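Long-range contact in oxidoreductase (Bordetella pertussis, PDB 3Q2K), which probably oxidises the sugar 3-hydroxyl of UDP-N-acetylglucosaminuronic acid with NAD as cofactor, a step toward a diacetamido-mannuronic acid sugar: residues Leu216-Thr230 and Asp241-Ala253. Sequence-based numbering, arbitrary orientation.
Sequences LDWLVGPVESVYAYT and DTGVAALRWRHGA
Trp249 lies with its indole clasped between two valines. Val220 CG1 sits over one face, 3.5 Å from the centroid of the five-membered ring and 16° off its normal, while Val223 CG2 covers the opposite face, 4.0 Å from the same centroid; both qualify as CH-pi contacts. Val220 carries CG1 anti to its backbone N (chi1 177°), which lays that methyl on the ring. In the indole plane, Trp249 NE1 donates to Leu216 O at 3.1 Å, meeting that oxygen from above its carbonyl plane. Leu216, crossing the indole at about a right angle, packs its CD2 against Trp249 CZ2. His251 adds a second ring-to-helix bond: His251 NE2 donates its N-H to Val220 O at 2.9 Å, the acceptor lying exactly in the imidazole plane.

Beyond Pro222 O, which accepts from Arg250 N, strands 223-230 and 242-249 pair antiparallel, axes 164° apart. Glu224 and Ser225 both face Arg248, whose O accepts from Glu224 N at 2.9 Å and weakly from Ser225 N, a classic beta bulge. Glu224 and Arg248 run side by side, Glu224 OE1 touching Arg248 CD at 3.5 Å. The Arg250 guanidinium lies over Glu224 CA, and its NH1 bonds to Leu367 O.

Further along, Val226 CG1 meets Leu247 CD2 at 3.7 Å on the face shared with Ala228 and Ala245. The other face carries Tyr227 and Tyr229; there Tyr227 stacks on Tyr227 of a second subunit, and Tyr229 OH bonds Ser225 OG of that subunit. In this hairpin of the C-terminal alpha/beta domain, two ring N-H bonds and the Val220 CH-pi contact thus tie the Trp249-His251 end to helix 210-220, while the face bearing Ser225, Tyr227 and Tyr229 contributes to subunit association.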
ATOM      1  N   LEU C 216     -19.996 -10.993  18.401  1.00 25.43           N
ATOM      2  CA  LEU C 216     -18.915 -11.556  17.599  1.00 23.91           C
ATOM      3  C   LEU C 216     -17.811 -12.190  18.428  1.00 38.30           C
ATOM      4  O   LEU C 216     -17.447 -13.352  18.227  1.00 21.86           O
ATOM      5  CB  LEU C 216     -18.342 -10.542  16.611  1.00 30.80           C
ATOM      6  CG  LEU C 216     -19.461  -9.948  15.751  1.00 35.38           C
ATOM      7  CD1 LEU C 216     -18.949  -8.778  14.921  1.00 18.75           C
ATOM      8  CD2 LEU C 216     -20.047 -11.020  14.849  1.00 14.37           C
ATOM      9  N   ASP C 217     -17.274 -11.408  19.356  1.00 19.97           N
ATOM     10  CA  ASP C 217     -16.216 -11.931  20.211  1.00 21.11           C
ATOM     11  C   ASP C 217     -16.792 -12.764  21.358  1.00 36.27           C
ATOM     12  O   ASP C 217     -16.346 -13.883  21.597  1.00 35.87           O
ATOM     13  CB  ASP C 217     -15.369 -10.805  20.809  1.00 17.41           C
ATOM     14  CG  ASP C 217     -14.266 -11.355  21.679  1.00 64.77           C
ATOM     15  OD1 ASP C 217     -14.597 -11.948  22.726  1.00 79.64           O
ATOM     16  OD2 ASP C 217     -13.092 -11.231  21.279  1.00 40.50           O
ATOM     17  N   TRP C 218     -17.756 -12.220  22.095  1.00 15.47           N
ATOM     18  CA  TRP C 218     -18.392 -12.923  23.202  1.00 36.32           C
ATOM     19  C   TRP C 218     -18.844 -14.339  22.850  1.00 21.54           C
ATOM     20  O   TRP C 218     -18.589 -15.282  23.598  1.00 31.47           O
ATOM     21  CB  TRP C 218     -19.583 -12.104  23.697  1.00 21.76           C
ATOM     22  CG  TRP C 218     -20.211 -12.736  24.894  1.00 25.88           C
ATOM     23  CD1 TRP C 218     -19.622 -12.946  26.106  1.00 37.14           C
ATOM     24  CD2 TRP C 218     -21.544 -13.253  24.996  1.00 71.46           C
ATOM     25  NE1 TRP C 218     -20.502 -13.572  26.952  1.00 36.06           N
ATOM     26  CE2 TRP C 218     -21.684 -13.781  26.295  1.00 49.84           C
ATOM     27  CE3 TRP C 218     -22.633 -13.313  24.121  1.00 54.54           C
ATOM     28  CZ2 TRP C 218     -22.876 -14.340  26.751  1.00 37.94           C
ATOM     29  CZ3 TRP C 218     -23.825 -13.854  24.579  1.00 34.30           C
ATOM     30  CH2 TRP C 218     -23.924 -14.387  25.870  1.00 51.46           C
ATOM     31  N   LEU C 219     -19.466 -14.521  21.691  1.00 29.66           N
ATOM     32  CA  LEU C 219     -20.033 -15.831  21.389  1.00 30.88           C
ATOM     33  C   LEU C 219     -19.055 -16.736  20.653  1.00 22.78           C
ATOM     34  O   LEU C 219     -18.893 -17.911  20.992  1.00 30.69           O
ATOM     35  CB  LEU C 219     -21.302 -15.709  20.542  1.00 27.85           C
ATOM     36  CG  LEU C 219     -22.605 -15.450  21.299  1.00 25.67           C
ATOM     37  CD1 LEU C 219     -23.763 -15.326  20.316  1.00 48.63           C
ATOM     38  CD2 LEU C 219     -22.884 -16.593  22.257  1.00 25.78           C
ATOM     39  N   VAL C 220     -18.443 -16.179  19.612  1.00 25.65           N
ATOM     40  CA  VAL C 220     -17.731 -16.973  18.614  1.00 14.44           C
ATOM     41  C   VAL C 220     -16.219 -17.068  18.838  1.00 28.45           C
ATOM     42  O   VAL C 220     -15.577 -18.052  18.466  1.00 25.40           O
ATOM     43  CB  VAL C 220     -18.032 -16.438  17.191  1.00 34.00           C
ATOM     44  CG1 VAL C 220     -17.231 -17.215  16.153  1.00 27.88           C
ATOM     45  CG2 VAL C 220     -19.544 -16.476  16.883  1.00 21.49           C
ATOM     46  N   GLY C 221     -15.644 -16.049  19.467  1.00 21.28           N
ATOM     47  CA  GLY C 221     -14.236 -16.098  19.868  1.00 26.08           C
ATOM     48  C   GLY C 221     -13.492 -14.880  19.355  1.00 27.04           C
ATOM     49  O   GLY C 221     -14.100 -13.968  18.803  1.00 21.57           O
ATOM     50  N   PRO C 222     -12.166 -14.828  19.535  1.00 22.81           N
ATOM     51  CA  PRO C 222     -11.372 -13.679  19.120  1.00 36.93           C
ATOM     52  C   PRO C 222     -11.431 -13.372  17.628  1.00 27.77           C
ATOM     53  O   PRO C 222     -11.160 -14.256  16.815  1.00 17.11           O
ATOM     54  CB  PRO C 222      -9.943 -14.125  19.438  1.00 18.43           C
ATOM     55  CG  PRO C 222     -10.104 -15.072  20.601  1.00 28.13           C
ATOM     56  CD  PRO C 222     -11.373 -15.824  20.280  1.00 33.99           C
ATOM     57  N   VAL C 223     -11.734 -12.127  17.278  1.00 25.24           N
ATOM     58  CA  VAL C 223     -11.653 -11.659  15.896  1.00 22.50           C
ATOM     59  C   VAL C 223     -10.225 -11.348  15.467  1.00 29.07           C
ATOM     60  O   VAL C 223      -9.504 -10.665  16.191  1.00 21.69           O
ATOM     61  CB  VAL C 223     -12.607 -10.468  15.641  1.00 34.62           C
ATOM     62  CG1 VAL C 223     -12.481  -9.893  14.222  1.00 24.06           C
ATOM     63  CG2 VAL C 223     -14.034 -10.937  15.857  1.00 26.66           C
ATOM     64  N   GLU C 224      -9.845 -11.787  14.270  1.00 17.04           N
ATOM     65  CA  GLU C 224      -8.513 -11.543  13.728  1.00 17.24           C
ATOM     66  C   GLU C 224      -8.496 -10.226  12.965  1.00 36.23           C
ATOM     67  O   GLU C 224      -7.617  -9.395  13.181  1.00 22.22           O
ATOM     68  CB  GLU C 224      -8.041 -12.675  12.814  1.00 15.28           C
ATOM     69  CG  GLU C 224      -6.745 -12.409  12.071  1.00 29.28           C
ATOM     70  CD  GLU C 224      -6.142 -13.688  11.502  1.00 34.55           C
ATOM     71  OE1 GLU C 224      -6.302 -13.975  10.298  1.00 60.94           O
ATOM     72  OE2 GLU C 224      -5.516 -14.484  12.232  1.00 55.57           O
ATOM     73  N   SER C 225      -9.474 -10.019  12.092  1.00 26.08           N
ATOM     74  CA  SER C 225      -9.527  -8.755  11.373  1.00 28.19           C
ATOM     75  C   SER C 225     -10.887  -8.499  10.735  1.00 21.57           C
ATOM     76  O   SER C 225     -11.698  -9.423  10.657  1.00 15.12           O
ATOM     77  CB  SER C 225      -8.394  -8.770  10.347  1.00 19.49           C
ATOM     78  OG  SER C 225      -8.661  -9.644   9.275  1.00 19.50           O
ATOM     79  N   VAL C 226     -11.127  -7.273  10.271  1.00 15.86           N
ATOM     80  CA  VAL C 226     -12.376  -6.898   9.609  1.00 13.47           C
ATOM     81  C   VAL C 226     -12.094  -6.089   8.356  1.00 22.07           C
ATOM     82  O   VAL C 226     -11.070  -5.407   8.263  1.00 16.25           O
ATOM     83  CB  VAL C 226     -13.331  -6.041  10.466  1.00 16.77           C
ATOM     84  CG1 VAL C 226     -13.395  -6.647  11.854  1.00 29.94           C
ATOM     85  CG2 VAL C 226     -12.833  -4.606  10.573  1.00 22.31           C
ATOM     86  N   TYR C 227     -13.021  -6.171   7.408  1.00 16.76           N
ATOM     87  CA  TYR C 227     -13.076  -5.137   6.374  1.00 15.08           C
ATOM     88  C   TYR C 227     -14.496  -4.582   6.343  1.00 27.42           C
ATOM     89  O   TYR C 227     -15.464  -5.349   6.365  1.00 20.72           O
ATOM     90  CB  TYR C 227     -12.736  -5.716   4.993  1.00 18.21           C
ATOM     91  CG  TYR C 227     -12.654  -4.594   3.990  1.00 12.85           C
ATOM     92  CD1 TYR C 227     -11.448  -3.954   3.747  1.00 25.35           C
ATOM     93  CD2 TYR C 227     -13.816  -4.047   3.459  1.00 16.71           C
ATOM     94  CE1 TYR C 227     -11.382  -2.897   2.870  1.00 15.88           C
ATOM     95  CE2 TYR C 227     -13.767  -2.990   2.565  1.00 17.46           C
ATOM     96  CZ  TYR C 227     -12.541  -2.410   2.304  1.00 24.74           C
ATOM     97  OH  TYR C 227     -12.425  -1.354   1.432  1.00 25.46           O
ATOM     98  N   ALA C 228     -14.624  -3.262   6.313  1.00 14.47           N
ATOM     99  CA  ALA C 228     -15.978  -2.690   6.330  1.00  9.55           C
ATOM    100  C   ALA C 228     -16.198  -1.624   5.274  1.00 22.37           C
ATOM    101  O   ALA C 228     -15.264  -0.903   4.923  1.00 14.25           O
ATOM    102  CB  ALA C 228     -16.307  -2.087   7.707  1.00  6.31           C
ATOM    103  N   TYR C 229     -17.436  -1.530   4.803  1.00 20.08           N
ATOM    104  CA  TYR C 229     -17.911  -0.371   4.051  1.00 22.13           C
ATOM    105  C   TYR C 229     -19.019   0.238   4.909  1.00 38.19           C
ATOM    106  O   TYR C 229     -19.906  -0.480   5.390  1.00 21.54           O
ATOM    107  CB  TYR C 229     -18.581  -0.800   2.743  1.00 16.08           C
ATOM    108  CG  TYR C 229     -17.743  -1.504   1.694  1.00 11.06           C
ATOM    109  CD1 TYR C 229     -16.990  -0.764   0.797  1.00 19.81           C
ATOM    110  CD2 TYR C 229     -17.781  -2.880   1.535  1.00 20.48           C
ATOM    111  CE1 TYR C 229     -16.263  -1.370  -0.201  1.00 17.50           C
ATOM    112  CE2 TYR C 229     -17.036  -3.506   0.555  1.00 15.05           C
ATOM    113  CZ  TYR C 229     -16.308  -2.737  -0.324  1.00 22.13           C
ATOM    114  OH  TYR C 229     -15.551  -3.361  -1.286  1.00 14.45           O
ATOM    115  N   THR C 230     -18.986   1.554   5.101  1.00 17.08           N
ATOM    116  CA  THR C 230     -20.156   2.185   5.716  1.00 12.79           C
ATOM    117  C   THR C 230     -20.549   3.412   4.903  1.00 20.89           C
ATOM    118  O   THR C 230     -19.761   3.908   4.095  1.00 16.18           O
ATOM    119  CB  THR C 230     -19.912   2.601   7.172  1.00 17.23           C
ATOM    120  OG1 THR C 230     -18.994   3.702   7.205  1.00 26.91           O
ATOM    121  CG2 THR C 230     -19.459   1.413   8.025  1.00 23.04           C
ATOM    122  N   ASP C 241     -25.398   5.442   8.651  1.00 19.30           N
ATOM    123  CA  ASP C 241     -26.704   4.871   8.972  1.00 18.29           C
ATOM    124  C   ASP C 241     -26.804   3.469   8.397  1.00 44.96           C
ATOM    125  O   ASP C 241     -27.762   2.761   8.700  1.00 19.18           O
ATOM    126  CB  ASP C 241     -27.886   5.707   8.453  1.00 27.09           C
ATOM    127  CG  ASP C 241     -27.849   5.976   6.961  1.00 35.05           C
ATOM    128  OD1 ASP C 241     -27.291   5.195   6.162  1.00 26.66           O
ATOM    129  OD2 ASP C 241     -28.440   6.999   6.559  1.00 26.70           O
ATOM    130  N   THR C 242     -25.830   3.078   7.581  1.00 19.27           N
ATOM    131  CA  THR C 242     -25.880   1.776   6.939  1.00 23.98           C
ATOM    132  C   THR C 242     -24.453   1.279   6.777  1.00 16.57           C
ATOM    133  O   THR C 242     -23.553   2.053   6.431  1.00 25.00           O
ATOM    134  CB  THR C 242     -26.428   2.046   5.526  1.00 29.22           C
ATOM    135  OG1 THR C 242     -27.740   2.606   5.653  1.00 20.68           O
ATOM    136  CG2 THR C 242     -26.428   0.786   4.693  1.00 20.34           C
ATOM    137  N   GLY C 243     -24.254  -0.016   6.989  1.00 18.67           N
ATOM    138  CA  GLY C 243     -22.967  -0.608   6.666  1.00 17.46           C
ATOM    139  C   GLY C 243     -22.913  -2.117   6.731  1.00 27.82           C
ATOM    140  O   GLY C 243     -23.862  -2.805   7.110  1.00 17.40           O
ATOM    141  N   VAL C 244     -21.754  -2.607   6.311  1.00 12.22           N
ATOM    142  CA  VAL C 244     -21.447  -4.039   6.314  1.00 20.42           C
ATOM    143  C   VAL C 244     -19.985  -4.226   6.733  1.00 24.81           C
ATOM    144  O   VAL C 244     -19.123  -3.454   6.305  1.00 24.66           O
ATOM    145  CB  VAL C 244     -21.725  -4.651   4.913  1.00 31.17           C
ATOM    146  CG1 VAL C 244     -20.803  -4.101   3.839  1.00 13.90           C
ATOM    147  CG2 VAL C 244     -21.462  -6.145   4.928  1.00 20.85           C
ATOM    148  N   ALA C 245     -19.701  -5.249   7.534  1.00 11.59           N
ATOM    149  CA  ALA C 245     -18.335  -5.677   7.832  1.00 22.93           C
ATOM    150  C   ALA C 245     -18.125  -7.138   7.477  1.00 18.98           C
ATOM    151  O   ALA C 245     -18.978  -7.953   7.848  1.00 23.66           O
ATOM    152  CB  ALA C 245     -17.982  -5.473   9.305  1.00 20.10           C
ATOM    153  N   ALA C 246     -17.007  -7.436   6.806  1.00 18.77           N
ATOM    154  CA  ALA C 246     -16.583  -8.812   6.551  1.00 28.25           C
ATOM    155  C   ALA C 246     -15.646  -9.156   7.703  1.00 33.26           C
ATOM    156  O   ALA C 246     -14.808  -8.337   8.084  1.00 14.29           O
ATOM    157  CB  ALA C 246     -15.851  -8.917   5.195  1.00 15.57           C
ATOM    158  N   LEU C 247     -15.746 -10.375   8.228  1.00 21.76           N
ATOM    159  CA  LEU C 247     -14.948 -10.793   9.371  1.00 26.82           C
ATOM    160  C   LEU C 247     -14.127 -12.058   9.138  1.00 31.69           C
ATOM    161  O   LEU C 247     -14.540 -12.977   8.429  1.00 29.74           O
ATOM    162  CB  LEU C 247     -15.895 -11.077  10.542  1.00 38.66           C
ATOM    163  CG  LEU C 247     -16.973  -9.998  10.584  1.00 40.27           C
ATOM    164  CD1 LEU C 247     -18.232 -10.532  11.229  1.00 18.15           C
ATOM    165  CD2 LEU C 247     -16.405  -8.817  11.351  1.00 16.48           C
ATOM    166  N   ARG C 248     -12.977 -12.132   9.802  1.00 13.47           N
ATOM    167  CA  ARG C 248     -12.324 -13.432   9.955  1.00 27.79           C
ATOM    168  C   ARG C 248     -11.917 -13.693  11.401  1.00 34.36           C
ATOM    169  O   ARG C 248     -11.352 -12.804  12.032  1.00 18.44           O
ATOM    170  CB  ARG C 248     -11.065 -13.472   9.097  1.00 18.14           C
ATOM    171  CG  ARG C 248     -10.209 -14.706   9.403  1.00 22.64           C
ATOM    172  CD  ARG C 248      -9.079 -14.766   8.380  1.00 30.37           C
ATOM    173  NE  ARG C 248      -9.466 -15.581   7.231  1.00 70.52           N
ATOM    174  CZ  ARG C 248      -9.039 -15.428   5.981  1.00 86.97           C
ATOM    175  NH1 ARG C 248      -9.478 -16.246   5.033  1.00 39.41           N
ATOM    176  NH2 ARG C 248      -8.186 -14.469   5.652  1.00 32.41           N
ATOM    177  N   TRP C 249     -12.161 -14.882  11.944  1.00 23.45           N
ATOM    178  CA  TRP C 249     -11.852 -15.103  13.351  1.00 15.69           C
ATOM    179  C   TRP C 249     -10.495 -15.783  13.406  1.00 29.13           C
ATOM    180  O   TRP C 249     -10.023 -16.289  12.388  1.00 17.59           O
ATOM    181  CB  TRP C 249     -12.896 -16.029  13.994  1.00 20.21           C
ATOM    182  CG  TRP C 249     -14.074 -15.302  14.551  1.00 21.33           C
ATOM    183  CD1 TRP C 249     -14.260 -14.931  15.857  1.00 18.29           C
ATOM    184  CD2 TRP C 249     -15.248 -14.892  13.836  1.00 18.50           C
ATOM    185  NE1 TRP C 249     -15.467 -14.286  15.988  1.00 18.96           N
ATOM    186  CE2 TRP C 249     -16.080 -14.234  14.761  1.00 21.31           C
ATOM    187  CE3 TRP C 249     -15.634 -14.930  12.489  1.00 25.77           C
ATOM    188  CZ2 TRP C 249     -17.293 -13.659  14.382  1.00 17.42           C
ATOM    189  CZ3 TRP C 249     -16.854 -14.384  12.122  1.00 27.07           C
ATOM    190  CH2 TRP C 249     -17.677 -13.773  13.071  1.00 25.13           C
ATOM    191  N   ARG C 250      -9.885 -15.832  14.585  1.00 14.49           N
ATOM    192  CA  ARG C 250      -8.519 -16.358  14.705  1.00 14.38           C
ATOM    193  C   ARG C 250      -8.572 -17.869  14.513  1.00 17.74           C
ATOM    194  O   ARG C 250      -7.654 -18.451  13.940  1.00 20.09           O
ATOM    195  CB  ARG C 250      -7.915 -16.044  16.088  1.00 11.10           C
ATOM    196  CG  ARG C 250      -7.346 -14.631  16.120  1.00 20.76           C
ATOM    197  CD  ARG C 250      -6.420 -14.436  17.305  1.00 21.54           C
ATOM    198  NE  ARG C 250      -6.486 -12.998  17.538  1.00 34.10           N
ATOM    199  CZ  ARG C 250      -5.813 -12.144  16.775  1.00 43.15           C
ATOM    200  NH1 ARG C 250      -5.882 -10.840  16.997  1.00 33.97           N
ATOM    201  NH2 ARG C 250      -5.021 -12.617  15.819  1.00 28.23           N
ATOM    202  N   HIS C 251      -9.648 -18.489  14.984  1.00 12.19           N
ATOM    203  CA  HIS C 251      -9.792 -19.924  14.754  1.00 30.59           C
ATOM    204  C   HIS C 251     -10.238 -20.167  13.316  1.00 29.19           C
ATOM    205  O   HIS C 251     -10.404 -21.315  12.903  1.00 24.62           O
ATOM    206  CB  HIS C 251     -10.739 -20.563  15.778  1.00 12.47           C
ATOM    207  CG  HIS C 251     -12.117 -19.973  15.794  1.00 27.40           C
ATOM    208  ND1 HIS C 251     -12.886 -19.829  14.659  1.00 15.81           N
ATOM    209  CD2 HIS C 251     -12.869 -19.479  16.805  1.00 23.85           C
ATOM    210  CE1 HIS C 251     -14.019 -19.222  14.958  1.00  9.61           C
ATOM    211  NE2 HIS C 251     -14.057 -19.053  16.267  1.00 26.49           N
ATOM    212  N   GLY C 252     -10.415 -19.122  12.513  1.00 19.63           N
ATOM    213  CA  GLY C 252     -10.628 -19.432  11.093  1.00 18.15           C
ATOM    214  C   GLY C 252     -12.043 -19.277  10.561  1.00 29.81           C
ATOM    215  O   GLY C 252     -12.219 -19.188   9.350  1.00 15.59           O
ATOM    216  N   ALA C 253     -13.089 -19.211  11.380  1.00 24.44           N
ATOM    217  CA  ALA C 253     -14.384 -18.935  10.766  1.00 24.33           C
ATOM    218  C   ALA C 253     -14.405 -17.553  10.121  1.00 30.70           C
ATOM    219  O   ALA C 253     -13.599 -16.666  10.427  1.00 20.49           O
ATOM    220  CB  ALA C 253     -15.500 -19.100  11.764  1.00 16.82           C
TER
HETATM  221  O   HOH W   1     -11.102 -16.913  17.147  1.00 24.97           O